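PDB 1ZB7: neurotoxin from Clostridium botulinum, which acts as a zinc endopeptidase in the host cell cytosol, cleaving the synaptobrevins VAMP1, VAMP2 and VAMP3. Local coordinates for residues I116-N121 against N301-V306; P126-A131 against S308-G313; N295-A300 against Y337-D342; N135-K140 against G153-L158; M22-D27 against I159-G164. All coordinates share one frame; numbering follows the deposited sequence.

Contact 1: I116-N121 against N301-V306; sequences IPYLGN and NRLNIV
Tyr118 CA and Leu303 CA stay 10.0 Å apart, an irregular loop facing the last part of helix 282-303 and the turn after it, so side chains have to span the distance. Tyr118 does most of this. With CG anti to the backbone N (chi1 -170°), its ring projects across until the phenol oxygen sits against the helix end and the turn after it: OH lies 3.3 Å from Arg302 CB and 3.5 Å from Val306 CG2. Along one edge, near the ring plane, Tyr118 CE1 meets Leu303 CD2 at 3.8 Å. Arg302 comes obliquely from the other flank; its chain bends at chi3 (93°), which carries the guanidinium toward the loop with its plane 85° from that of the ring. A water joins the two polar groups. It lies at the ring edge, in plane, and accepts a 2.6 Å bond from Tyr118 OH and a longer one, 3.2 Å, from Arg302 NE. The terminal NH2 of Arg302 is bonded to Thr124 O, further along the same loop, while the Asn121 side chain turns to Ser123 and Asn135. The phenol thus donates a hydrogen bond to a water that accepts another from the arginine, which is consistent with a neutral tyrosine whose hydroxyl is satisfied although methyl and methylene groups crowd round it.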
# COMPACT_ATOMS: atom_id res chain seq x y z
N ILE A 116 29.11 -16.61 -1.43
CA ILE A 116 29.34 -17.45 -0.26
C ILE A 116 29.19 -16.62 1.00
O ILE A 116 29.72 -15.54 1.07
CB ILE A 116 30.73 -18.11 -0.45
CG1 ILE A 116 30.58 -19.35 -1.27
CG2 ILE A 116 31.52 -18.43 0.80
CD1 ILE A 116 30.86 -19.02 -2.64
N PRO A 117 28.41 -17.11 1.96
CA PRO A 117 28.37 -16.47 3.28
C PRO A 117 29.78 -16.37 3.91
O PRO A 117 30.67 -17.20 3.63
CB PRO A 117 27.44 -17.38 4.12
CG PRO A 117 26.98 -18.45 3.16
CD PRO A 117 27.50 -18.25 1.83
N TYR A 118 29.99 -15.29 4.65
CA TYR A 118 31.14 -15.13 5.47
C TYR A 118 31.22 -16.26 6.48
O TYR A 118 30.22 -16.70 7.06
CB TYR A 118 31.11 -13.74 6.11
CG TYR A 118 32.41 -13.35 6.83
CD1 TYR A 118 33.43 -12.70 6.12
CD2 TYR A 118 32.62 -13.66 8.17
CE1 TYR A 118 34.66 -12.33 6.77
CE2 TYR A 118 33.86 -13.29 8.83
CZ TYR A 118 34.86 -12.64 8.09
OH TYR A 118 36.08 -12.31 8.62
N LEU A 119 32.44 -16.78 6.68
CA LEU A 119 32.75 -17.76 7.76
C LEU A 119 32.72 -17.16 9.18
O LEU A 119 33.73 -17.01 9.83
CB LEU A 119 34.07 -18.45 7.47
CG LEU A 119 34.26 -19.01 6.08
CD1 LEU A 119 35.51 -19.74 5.97
CD2 LEU A 119 33.08 -19.97 5.62
N GLY A 120 31.54 -16.81 9.65
CA GLY A 120 31.37 -16.26 10.97
C GLY A 120 30.09 -15.46 11.09
O GLY A 120 29.31 -15.40 10.18
N ASN A 121 29.92 -14.79 12.22
CA ASN A 121 28.75 -13.94 12.51
C ASN A 121 29.16 -13.09 13.69
O ASN A 121 30.25 -13.21 14.13
CB ASN A 121 27.48 -14.73 12.83
CG ASN A 121 27.67 -15.82 13.87
OD1 ASN A 121 28.11 -15.56 14.96
ND2 ASN A 121 27.24 -17.02 13.54
N ASN A 301 37.06 -4.73 7.54
CA ASN A 301 37.76 -4.69 8.82
C ASN A 301 38.09 -6.11 9.42
O ASN A 301 39.20 -6.36 9.85
CB ASN A 301 36.98 -3.91 9.91
CG ASN A 301 36.75 -2.37 9.60
OD1 ASN A 301 37.50 -1.75 8.88
ND2 ASN A 301 35.67 -1.79 10.20
N ARG A 302 37.11 -7.02 9.43
CA ARG A 302 37.32 -8.42 9.85
C ARG A 302 38.42 -9.13 9.04
O ARG A 302 39.31 -9.77 9.65
CB ARG A 302 35.98 -9.27 9.87
CG ARG A 302 35.29 -8.98 11.16
CD ARG A 302 33.81 -9.37 11.36
NE ARG A 302 33.79 -10.68 11.95
CZ ARG A 302 33.31 -11.09 13.12
NH1 ARG A 302 32.69 -10.31 14.01
NH2 ARG A 302 33.42 -12.38 13.34
N LEU A 303 38.41 -8.94 7.71
CA LEU A 303 39.31 -9.60 6.84
C LEU A 303 40.73 -9.17 7.17
O LEU A 303 41.63 -9.95 7.03
CB LEU A 303 39.02 -9.31 5.36
CG LEU A 303 37.88 -10.07 4.70
CD1 LEU A 303 37.91 -9.78 3.22
CD2 LEU A 303 37.93 -11.58 4.96
N ASN A 304 40.90 -7.92 7.60
CA ASN A 304 42.20 -7.41 7.89
C ASN A 304 42.77 -7.97 9.15
O ASN A 304 43.85 -7.69 9.41
CB ASN A 304 42.19 -5.87 7.94
CG ASN A 304 41.99 -5.28 6.57
OD1 ASN A 304 42.20 -5.99 5.60
ND2 ASN A 304 41.50 -4.05 6.48
N ILE A 305 42.02 -8.67 9.97
CA ILE A 305 42.53 -9.21 11.19
C ILE A 305 42.36 -10.68 11.32
O ILE A 305 42.81 -11.20 12.30
CB ILE A 305 41.95 -8.53 12.53
CG1 ILE A 305 40.49 -8.72 12.68
CG2 ILE A 305 42.43 -7.05 12.65
CD1 ILE A 305 39.94 -7.85 13.87
N VAL A 306 41.76 -11.35 10.35
CA VAL A 306 41.64 -12.81 10.37
C VAL A 306 42.92 -13.40 10.14
O VAL A 306 43.66 -12.95 9.28
CB VAL A 306 40.53 -13.42 9.28
CG1 VAL A 306 40.62 -14.98 9.15
CG2 VAL A 306 39.28 -13.06 9.76
O HOH W 1 36.17 -12.74 11.19

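Contact 2: P126-A131 against S308-G313; sequences PDKFAA and SAQGSG
Lys128 lies along Ser308 for most of its length, reaching past it to Gln310. Its CB starts 3.5 Å from Ser308 O, and CG remains over that carbonyl, 3.4 Å from the same oxygen. At CD the chain meets another side chain, Gln310 CG at 3.8 Å, the two crossing at about a right angle. CE is 3.6 Å from Ser308 OG. A bend at chi4 (-103°) then turns the ammonium back over the partner strand, where Lys128 NZ makes two weak hydrogen bonds, 3.4 Å to Ser308 OG and 3.5 Å to Ala309 O. Beneath this side chain the backbones pair in parallel, Phe129 opposite Ala309. Phe129 N bonds Ser308 O at 2.9 Å, with an N-H...O angle of 161°; the return bond from Gln310 N to Phe129 O is short, 2.6 Å. Where the segments diverge, a water accepts from both Ala131 N and Gly311 N and prolongs the pairing. Lys128 and Ser308, both partly exposed, share one face of this two-stranded parallel sheet. On the other, Phe129 is buried against Ile316, Tyr319 and Lys320 of helix 316-327 and Leu303 of helix 282-303, and Ala309 also rests on Ile316.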
# COMPACT_ATOMS: atom_id res chain seq x y z
N PRO A 126 36.50 -11.83 15.72
CA PRO A 126 36.81 -11.10 14.51
C PRO A 126 38.11 -11.54 13.86
O PRO A 126 38.26 -11.42 12.66
CB PRO A 126 36.93 -9.65 15.02
CG PRO A 126 36.00 -9.60 16.17
CD PRO A 126 36.39 -10.89 16.87
N ASP A 127 39.03 -12.05 14.66
CA ASP A 127 40.28 -12.54 14.18
C ASP A 127 40.28 -14.01 13.68
O ASP A 127 41.34 -14.51 13.26
CB ASP A 127 41.37 -12.24 15.17
CG ASP A 127 41.40 -13.19 16.39
OD1 ASP A 127 40.38 -13.79 16.77
OD2 ASP A 127 42.49 -13.24 17.06
N LYS A 128 39.10 -14.63 13.68
CA LYS A 128 38.92 -15.97 13.11
C LYS A 128 37.81 -16.16 12.03
O LYS A 128 36.94 -15.33 11.89
CB LYS A 128 38.72 -17.03 14.19
CG LYS A 128 39.97 -17.49 14.79
CD LYS A 128 39.76 -18.39 15.97
CE LYS A 128 41.05 -18.66 16.74
NZ LYS A 128 41.56 -20.06 16.39
N PHE A 129 38.04 -17.15 11.17
CA PHE A 129 37.10 -17.75 10.41
C PHE A 129 36.52 -18.96 11.23
O PHE A 129 37.28 -19.70 11.90
CB PHE A 129 37.61 -18.24 9.07
CG PHE A 129 37.92 -17.12 8.02
CD1 PHE A 129 37.11 -16.00 7.88
CD2 PHE A 129 38.96 -17.29 7.11
CE1 PHE A 129 37.34 -15.07 6.84
CE2 PHE A 129 39.17 -16.37 6.10
CZ PHE A 129 38.46 -15.25 5.98
N ALA A 130 35.21 -19.10 11.16
CA ALA A 130 34.46 -20.16 11.83
C ALA A 130 33.43 -20.70 10.78
O ALA A 130 32.48 -20.04 10.49
CB ALA A 130 33.74 -19.58 13.10
N ALA A 131 33.70 -21.84 10.19
CA ALA A 131 32.80 -22.51 9.25
C ALA A 131 31.71 -23.29 9.96
O ALA A 131 30.68 -23.58 9.40
CB ALA A 131 33.59 -23.42 8.36
N SER A 308 43.34 -16.95 11.44
CA SER A 308 43.17 -18.37 11.51
C SER A 308 41.70 -18.70 11.53
O SER A 308 40.80 -17.86 11.50
CB SER A 308 43.89 -19.00 12.74
OG SER A 308 43.35 -18.43 13.94
N ALA A 309 41.47 -20.00 11.55
CA ALA A 309 40.19 -20.57 11.53
C ALA A 309 39.96 -21.32 12.82
O ALA A 309 40.88 -21.78 13.42
CB ALA A 309 40.10 -21.49 10.35
N GLN A 310 38.70 -21.46 13.24
CA GLN A 310 38.38 -22.22 14.46
C GLN A 310 38.73 -23.70 14.37
O GLN A 310 39.20 -24.30 15.38
CB GLN A 310 36.95 -22.01 14.91
CG GLN A 310 36.84 -20.84 15.98
CD GLN A 310 35.39 -20.52 16.29
OE1 GLN A 310 34.47 -21.24 15.81
NE2 GLN A 310 35.15 -19.45 17.04
N GLY A 311 38.61 -24.23 13.15
CA GLY A 311 38.78 -25.65 12.91
C GLY A 311 39.93 -25.87 11.94
O GLY A 311 40.88 -25.05 11.85
N SER A 312 39.90 -27.01 11.26
CA SER A 312 41.06 -27.47 10.50
C SER A 312 40.58 -27.43 9.07
O SER A 312 39.39 -27.35 8.87
CB SER A 312 41.48 -28.90 10.93
OG SER A 312 40.39 -29.80 10.69
N GLY A 313 41.48 -27.40 8.09
CA GLY A 313 41.08 -27.43 6.68
C GLY A 313 40.78 -26.09 6.03
O GLY A 313 40.72 -26.01 4.81
O HOH W 2 36.54 -23.09 11.00

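Contact 3: N295-A300 against Y337-D342; sequences NFQDIA and YSVDKD
Ala300 CA and Tyr337 CA come within 5.5 Å, and one helical turn earlier Gln297 CA and Val339 CA are 6.1 Å apart, so residues 337-339 run along helix 282-303 in the opposite direction before the chain leaves it. Val339 makes the largest part of the contact. Its CG2 branch, anti to the carbonyl carbon, lies against successive helix residues: it is 3.6 Å from Gln297 CG, the two side chains crossing at about a right angle, and 4.1 Å from Phe296 CB. The small Ala300 lets the strand come near, its CB lying 4.2 Å from Tyr337 CB and 4.0 Å from Tyr337 O. Here a helix packs on a short antiparallel hairpin, strands 330-331 and 337-338, just where the chain turns into helix 341-354. Asp340 occupies the N-cap of that helix and its OD2 accepts from Lys343 N. Lys341 leaves the first turn with its CB directed away from helix 282-303, but bends at chi2 (-48°) and again at chi4, bringing NZ back to a weak 3.3 Å hydrogen bond with Val339 O. The Phe296 ring leads off behind the contact, where it meets Tyr327 and Phe344 edge-to-face.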
# COMPACT_ATOMS: atom_id res chain seq x y z
N ASN A 295 28.05 -2.31 6.70
CA ASN A 295 28.15 -3.77 6.70
C ASN A 295 29.40 -4.25 5.87
O ASN A 295 30.14 -5.11 6.30
CB ASN A 295 26.85 -4.44 6.14
CG ASN A 295 25.71 -4.41 7.08
OD1 ASN A 295 25.85 -4.03 8.19
ND2 ASN A 295 24.52 -4.84 6.61
N PHE A 296 29.58 -3.74 4.66
CA PHE A 296 30.74 -4.12 3.85
C PHE A 296 32.04 -3.73 4.55
O PHE A 296 33.00 -4.54 4.58
CB PHE A 296 30.66 -3.52 2.45
CG PHE A 296 29.78 -4.28 1.46
CD1 PHE A 296 28.60 -4.91 1.84
CD2 PHE A 296 30.12 -4.28 0.14
CE1 PHE A 296 27.77 -5.56 0.90
CE2 PHE A 296 29.28 -4.96 -0.81
CZ PHE A 296 28.12 -5.57 -0.40
N GLN A 297 32.12 -2.47 5.08
CA GLN A 297 33.28 -2.04 5.82
C GLN A 297 33.57 -2.96 7.03
O GLN A 297 34.70 -3.33 7.28
CB GLN A 297 33.20 -0.57 6.25
CG GLN A 297 33.04 0.39 5.02
CD GLN A 297 32.62 1.85 5.38
OE1 GLN A 297 31.89 2.09 6.38
NE2 GLN A 297 33.10 2.82 4.57
N ASP A 298 32.54 -3.37 7.76
CA ASP A 298 32.73 -4.32 8.84
C ASP A 298 33.38 -5.62 8.39
O ASP A 298 34.24 -6.19 9.11
CB ASP A 298 31.42 -4.60 9.59
CG ASP A 298 30.85 -3.33 10.32
OD1 ASP A 298 31.52 -2.33 10.64
OD2 ASP A 298 29.65 -3.34 10.58
N ILE A 299 32.99 -6.10 7.22
CA ILE A 299 33.55 -7.33 6.65
C ILE A 299 35.00 -7.10 6.24
O ILE A 299 35.87 -7.91 6.57
CB ILE A 299 32.72 -7.91 5.49
CG1 ILE A 299 31.33 -8.33 6.04
CG2 ILE A 299 33.46 -9.06 4.77
CD1 ILE A 299 31.36 -9.24 7.27
N ALA A 300 35.25 -5.97 5.57
CA ALA A 300 36.64 -5.60 5.23
C ALA A 300 37.50 -5.47 6.51
O ALA A 300 38.58 -6.06 6.54
CB ALA A 300 36.72 -4.31 4.32
N TYR A 337 42.42 -4.71 3.04
CA TYR A 337 41.20 -4.51 2.35
C TYR A 337 40.46 -3.29 2.79
O TYR A 337 40.47 -2.91 3.99
CB TYR A 337 40.28 -5.72 2.52
CG TYR A 337 40.94 -7.01 2.12
CD1 TYR A 337 40.98 -7.41 0.77
CD2 TYR A 337 41.61 -7.80 3.08
CE1 TYR A 337 41.59 -8.60 0.41
CE2 TYR A 337 42.28 -9.01 2.72
CZ TYR A 337 42.23 -9.41 1.38
OH TYR A 337 42.79 -10.62 1.02
N SER A 338 39.82 -2.65 1.81
CA SER A 338 39.03 -1.46 2.05
C SER A 338 37.86 -1.44 1.04
O SER A 338 37.81 -2.24 0.11
CB SER A 338 39.89 -0.20 1.99
OG SER A 338 40.22 0.09 0.63
N VAL A 339 36.87 -0.61 1.33
CA VAL A 339 35.70 -0.41 0.48
C VAL A 339 35.88 0.85 -0.33
O VAL A 339 35.99 1.97 0.22
CB VAL A 339 34.41 -0.24 1.28
CG1 VAL A 339 33.19 -0.04 0.33
CG2 VAL A 339 34.16 -1.44 2.16
N ASP A 340 35.91 0.65 -1.64
CA ASP A 340 35.93 1.73 -2.62
C ASP A 340 34.50 2.17 -2.89
O ASP A 340 33.62 1.35 -3.17
CB ASP A 340 36.59 1.25 -3.92
CG ASP A 340 36.69 2.34 -4.96
OD1 ASP A 340 37.69 3.09 -4.90
OD2 ASP A 340 35.82 2.47 -5.83
N LYS A 341 34.28 3.49 -2.79
CA LYS A 341 32.96 4.08 -2.91
C LYS A 341 32.34 3.87 -4.29
O LYS A 341 31.21 3.56 -4.37
CB LYS A 341 32.96 5.58 -2.57
CG LYS A 341 33.26 5.94 -1.07
CD LYS A 341 32.46 5.13 0.04
CE LYS A 341 33.14 5.25 1.48
NZ LYS A 341 34.07 4.05 1.85
N ASP A 342 33.08 3.98 -5.36
CA ASP A 342 32.52 3.70 -6.69
C ASP A 342 32.19 2.23 -6.90
O ASP A 342 31.16 1.88 -7.49
CB ASP A 342 33.48 4.18 -7.79
CG ASP A 342 33.57 5.72 -7.84
OD1 ASP A 342 32.49 6.33 -7.77
OD2 ASP A 342 34.70 6.31 -7.94

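Contact 4: N135-K140 against G153-L158; sequences NVSINK and GLMTNL
Backbone bonds join Ile138 and Leu154, an antiparallel hydrogen-bonded pair. Ile138 N to Leu154 O is 3.0 Å and nearly straight (172°); the reverse bond, Leu154 N to Ile138 O, is 2.9 Å but weak, bent to 128°. Beyond this pair the strands splay, and water takes over. Val136 O accepts from two waters: one, at 2.8 Å, also donates to Leu154 O and accepts from Thr156 OG1, while the other donates to Thr156 O. Together they bridge the gap where direct bonding ends. Among the apolar contacts, Ile138 and Leu154 lie side by side on one face, CG1 to CB 4.2 Å; a chi1 of 61° sets Ile138 CG1 between its own backbone N and carbonyl carbon and brings it alongside Leu154. Lys140 CB rests 4.0 Å from Leu154 CB, and the extended lysine carries NZ on to Asn16 O. Ile138 CD1 also meets Thr156 CG2, the chains crossing at about a right angle. Val136, just before the strand, lies beside Met155, CG1 to CG 3.8 Å. Ser137 and Met155 share the other face, where a polar atom meets a methylene: Ser137 OG, bonded to Ala131 O, is 3.6 Å from Met155 CG. These are the strands of a beta hairpin, 137-142 and 150-155, opening out at the end away from its turn; 150-155 is an outermost strand of the large mixed sheet, and 137-142 connects it to strand 19-23.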
# COMPACT_ATOMS: atom_id res chain seq x y z
N ASN A 135 24.79 -20.25 10.34
CA ASN A 135 24.61 -19.47 9.11
C ASN A 135 25.49 -19.92 7.92
O ASN A 135 25.36 -19.38 6.80
CB ASN A 135 24.79 -17.93 9.33
CG ASN A 135 26.09 -17.55 9.97
OD1 ASN A 135 26.40 -17.98 11.09
ND2 ASN A 135 26.85 -16.64 9.30
N VAL A 136 26.42 -20.84 8.18
CA VAL A 136 27.36 -21.24 7.18
C VAL A 136 27.19 -22.72 6.68
O VAL A 136 27.19 -22.97 5.47
CB VAL A 136 28.85 -20.98 7.62
CG1 VAL A 136 29.81 -21.65 6.64
CG2 VAL A 136 29.19 -19.47 7.68
N SER A 137 27.12 -23.64 7.65
CA SER A 137 27.24 -25.10 7.51
C SER A 137 26.01 -25.91 8.02
O SER A 137 25.39 -25.57 9.04
CB SER A 137 28.46 -25.67 8.24
OG SER A 137 29.73 -25.21 7.66
N ILE A 138 25.68 -26.95 7.26
CA ILE A 138 24.75 -28.03 7.61
C ILE A 138 25.48 -29.35 7.70
O ILE A 138 26.66 -29.46 7.36
CB ILE A 138 23.59 -28.13 6.56
CG1 ILE A 138 24.07 -28.45 5.13
CG2 ILE A 138 22.86 -26.81 6.52
CD1 ILE A 138 22.90 -28.87 4.17
N ASN A 139 24.78 -30.37 8.17
CA ASN A 139 25.31 -31.73 8.24
C ASN A 139 24.98 -32.47 6.94
O ASN A 139 23.85 -32.47 6.46
CB ASN A 139 24.64 -32.53 9.31
CG ASN A 139 24.96 -32.07 10.74
OD1 ASN A 139 26.08 -31.79 11.09
ND2 ASN A 139 23.92 -32.08 11.59
N LYS A 140 25.99 -33.14 6.44
CA LYS A 140 25.91 -34.08 5.35
C LYS A 140 26.33 -35.47 5.86
O LYS A 140 27.29 -35.63 6.64
CB LYS A 140 26.87 -33.58 4.25
CG LYS A 140 27.48 -34.64 3.29
CD LYS A 140 28.48 -33.93 2.28
CE LYS A 140 28.71 -34.80 1.06
NZ LYS A 140 30.04 -34.45 0.40
N GLY A 153 30.56 -31.56 7.82
CA GLY A 153 30.03 -30.23 7.58
C GLY A 153 29.92 -29.93 6.08
O GLY A 153 30.61 -30.54 5.31
N LEU A 154 28.97 -29.09 5.67
CA LEU A 154 28.77 -28.79 4.27
C LEU A 154 28.28 -27.41 4.14
O LEU A 154 27.24 -27.08 4.69
CB LEU A 154 27.74 -29.75 3.57
CG LEU A 154 27.40 -29.40 2.09
CD1 LEU A 154 28.59 -29.64 1.16
CD2 LEU A 154 26.22 -30.17 1.54
N MET A 155 29.00 -26.64 3.33
CA MET A 155 28.67 -25.27 3.09
C MET A 155 27.83 -25.15 1.80
O MET A 155 28.15 -25.75 0.78
CB MET A 155 29.95 -24.49 3.00
CG MET A 155 30.78 -24.46 4.33
SD MET A 155 32.48 -23.78 4.12
CE MET A 155 32.06 -22.48 2.84
N THR A 156 26.73 -24.37 1.86
CA THR A 156 25.86 -24.19 0.76
C THR A 156 25.48 -22.72 0.69
O THR A 156 25.53 -22.04 1.70
CB THR A 156 24.51 -25.06 0.97
OG1 THR A 156 23.72 -24.54 2.05
CG2 THR A 156 24.78 -26.48 1.32
N ASN A 157 24.98 -22.25 -0.45
CA ASN A 157 24.40 -20.88 -0.55
C ASN A 157 22.84 -20.86 -0.46
O ASN A 157 22.26 -19.99 0.16
CB ASN A 157 24.88 -20.20 -1.84
CG ASN A 157 26.35 -19.84 -1.81
OD1 ASN A 157 27.11 -20.24 -0.91
ND2 ASN A 157 26.74 -19.04 -2.75
N LEU A 158 22.21 -21.85 -1.12
CA LEU A 158 20.80 -21.99 -1.32
C LEU A 158 20.35 -23.45 -1.29
O LEU A 158 20.91 -24.31 -2.02
CB LEU A 158 20.37 -21.34 -2.64
CG LEU A 158 18.86 -21.35 -2.93
CD1 LEU A 158 18.00 -20.69 -1.83
CD2 LEU A 158 18.61 -20.74 -4.28
O HOH W 3 25.44 -25.00 4.51
O HOH W 4 27.80 -21.47 3.48

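Contact 5: M22-D27 against I159-G164; sequences MEPFND and IIFGPG
Pro24, whose ring lies against Ile159 and Phe161, gives its backbone O to a hydrogen bond from Arg190 NH2, and the same nitrogen is held weakly by Asn26 OD1. These bonds lie where the chain leaves strand 19-23; across to 159-164 everything is apolar. The Pro24 ring works in two directions. Its CG meets Phe161 CZ at 3.5 Å, in the plane of the phenyl ring and at its edge, while its CB is 4.1 Å from Ile159 CD1. Met22 reaches that same methyl tip to tip, SD to Ile159 CD1 4.1 Å, its chain bent at both chi2 and chi3. Strands 19-23 and 158-161 belong to one mixed sheet but are not neighbours in it: 34-38 and 43-46 run between them. Pro24 CA and Ile159 CA are nevertheless 8.2 Å apart, consistent with a strongly curled sheet, Met22, Pro24, Ile159 and Phe161 meeting across it with Ile138 and Val46 beside them. Phe25 extends the cluster. Its CG is anti to the carbonyl carbon (chi1 -52°), and this turns the ring toward the partner strand, where CZ comes over a face of Phe161, 3.7 Å from Phe161 CZ. The two planes are inclined at 35° and the centroids 5.4 Å apart, an oblique meeting. Pro24 CG sits over one face of the Phe25 ring, toward the rim, and Tyr52 stacks on Phe25 as well.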
# COMPACT_ATOMS: atom_id res chain seq x y z
N MET A 22 21.17 -35.03 3.70
CA MET A 22 21.52 -33.83 4.37
C MET A 22 20.51 -33.46 5.45
O MET A 22 19.36 -33.76 5.36
CB MET A 22 21.70 -32.63 3.38
CG MET A 22 20.46 -32.21 2.69
SD MET A 22 20.28 -30.48 2.32
CE MET A 22 21.58 -30.22 1.06
N GLU A 23 21.01 -32.80 6.47
CA GLU A 23 20.23 -32.38 7.60
C GLU A 23 20.41 -30.86 7.70
O GLU A 23 21.39 -30.39 8.17
CB GLU A 23 20.75 -33.16 8.80
CG GLU A 23 19.80 -33.32 9.89
CD GLU A 23 19.94 -32.21 10.85
OE1 GLU A 23 20.84 -32.36 11.73
OE2 GLU A 23 19.18 -31.20 10.67
N PRO A 24 19.48 -30.10 7.11
CA PRO A 24 19.66 -28.64 6.98
C PRO A 24 19.17 -27.72 8.11
O PRO A 24 19.26 -26.53 7.98
CB PRO A 24 18.84 -28.32 5.75
CG PRO A 24 17.78 -29.42 5.68
CD PRO A 24 18.23 -30.58 6.50
N PHE A 25 18.62 -28.27 9.16
CA PHE A 25 18.07 -27.49 10.28
C PHE A 25 18.95 -27.96 11.38
O PHE A 25 19.14 -29.16 11.54
CB PHE A 25 16.59 -27.85 10.53
CG PHE A 25 15.75 -27.76 9.29
CD1 PHE A 25 15.63 -26.54 8.61
CD2 PHE A 25 15.09 -28.89 8.78
CE1 PHE A 25 14.89 -26.45 7.45
CE2 PHE A 25 14.31 -28.80 7.60
CZ PHE A 25 14.23 -27.58 6.93
N ASN A 26 19.59 -27.08 12.11
CA ASN A 26 20.63 -27.58 13.05
C ASN A 26 20.07 -28.40 14.28
O ASN A 26 18.86 -28.58 14.46
CB ASN A 26 21.63 -26.46 13.34
CG ASN A 26 22.08 -25.74 12.05
OD1 ASN A 26 21.33 -24.90 11.52
ND2 ASN A 26 23.25 -26.12 11.51
N ASP A 27 20.94 -29.00 15.07
CA ASP A 27 20.58 -30.35 15.55
C ASP A 27 19.92 -30.51 16.95
O ASP A 27 20.45 -30.03 17.98
CB ASP A 27 21.71 -31.41 15.33
CG ASP A 27 23.14 -30.80 15.15
OD1 ASP A 27 23.35 -29.86 14.32
OD2 ASP A 27 24.05 -31.35 15.83
N ILE A 159 19.39 -23.71 -0.38
CA ILE A 159 18.62 -24.93 -0.31
C ILE A 159 17.09 -24.63 -0.57
O ILE A 159 16.48 -23.77 0.08
CB ILE A 159 18.86 -25.72 0.99
CG1 ILE A 159 20.31 -26.01 1.19
CG2 ILE A 159 18.07 -27.03 0.98
CD1 ILE A 159 20.67 -26.37 2.60
N ILE A 160 16.55 -25.29 -1.62
CA ILE A 160 15.14 -25.21 -2.01
C ILE A 160 14.40 -26.46 -1.61
O ILE A 160 14.61 -27.54 -2.16
CB ILE A 160 14.95 -24.88 -3.50
CG1 ILE A 160 15.75 -23.62 -3.83
CG2 ILE A 160 13.41 -24.72 -3.83
CD1 ILE A 160 15.62 -23.11 -5.24
N PHE A 161 13.52 -26.28 -0.62
CA PHE A 161 12.48 -27.23 -0.25
C PHE A 161 11.19 -27.07 -1.00
O PHE A 161 10.93 -26.04 -1.58
CB PHE A 161 12.17 -27.12 1.24
CG PHE A 161 13.12 -27.85 2.10
CD1 PHE A 161 12.75 -29.08 2.67
CD2 PHE A 161 14.36 -27.34 2.35
CE1 PHE A 161 13.64 -29.77 3.47
CE2 PHE A 161 15.26 -28.03 3.12
CZ PHE A 161 14.90 -29.25 3.66
N GLY A 162 10.36 -28.10 -0.86
CA GLY A 162 8.96 -28.04 -1.11
C GLY A 162 8.28 -27.24 0.01
O GLY A 162 8.94 -26.79 1.00
N PRO A 163 6.96 -27.04 -0.11
CA PRO A 163 6.22 -26.17 0.81
C PRO A 163 5.98 -26.79 2.18
O PRO A 163 6.16 -28.00 2.37
CB PRO A 163 4.89 -25.90 0.05
CG PRO A 163 4.73 -26.99 -0.94
CD PRO A 163 6.13 -27.57 -1.20
N GLY A 164 5.66 -25.95 3.16
CA GLY A 164 5.22 -26.46 4.46
C GLY A 164 3.73 -26.82 4.29
O GLY A 164 3.30 -27.14 3.21

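Contacts 3, 1 and 2 follow one another around the end of helix 282-303, contact 1 in the middle: contacts 1 and 3 both use the helix, with centres 12 Å apart, and contact 2 begins just beyond it, its centre 9 Å from that of contact 1. Leu119 O to Ala130 N (2.9 Å) joins contacts 1 and 2; Asn304 OD1 to Tyr337 N (2.9 Å) joins 1 and 3. Asn135 ties contact 4 to the 116-121 loop through Gly120 and Asn121. Contacts 4 and 5, centres 11 Å apart, share the large sheet, where Asn139 O meets Glu23 N at 2.9 Å. Leu158, ending contact 4, packs on helix 224-239, which carries the HExxH zinc motif.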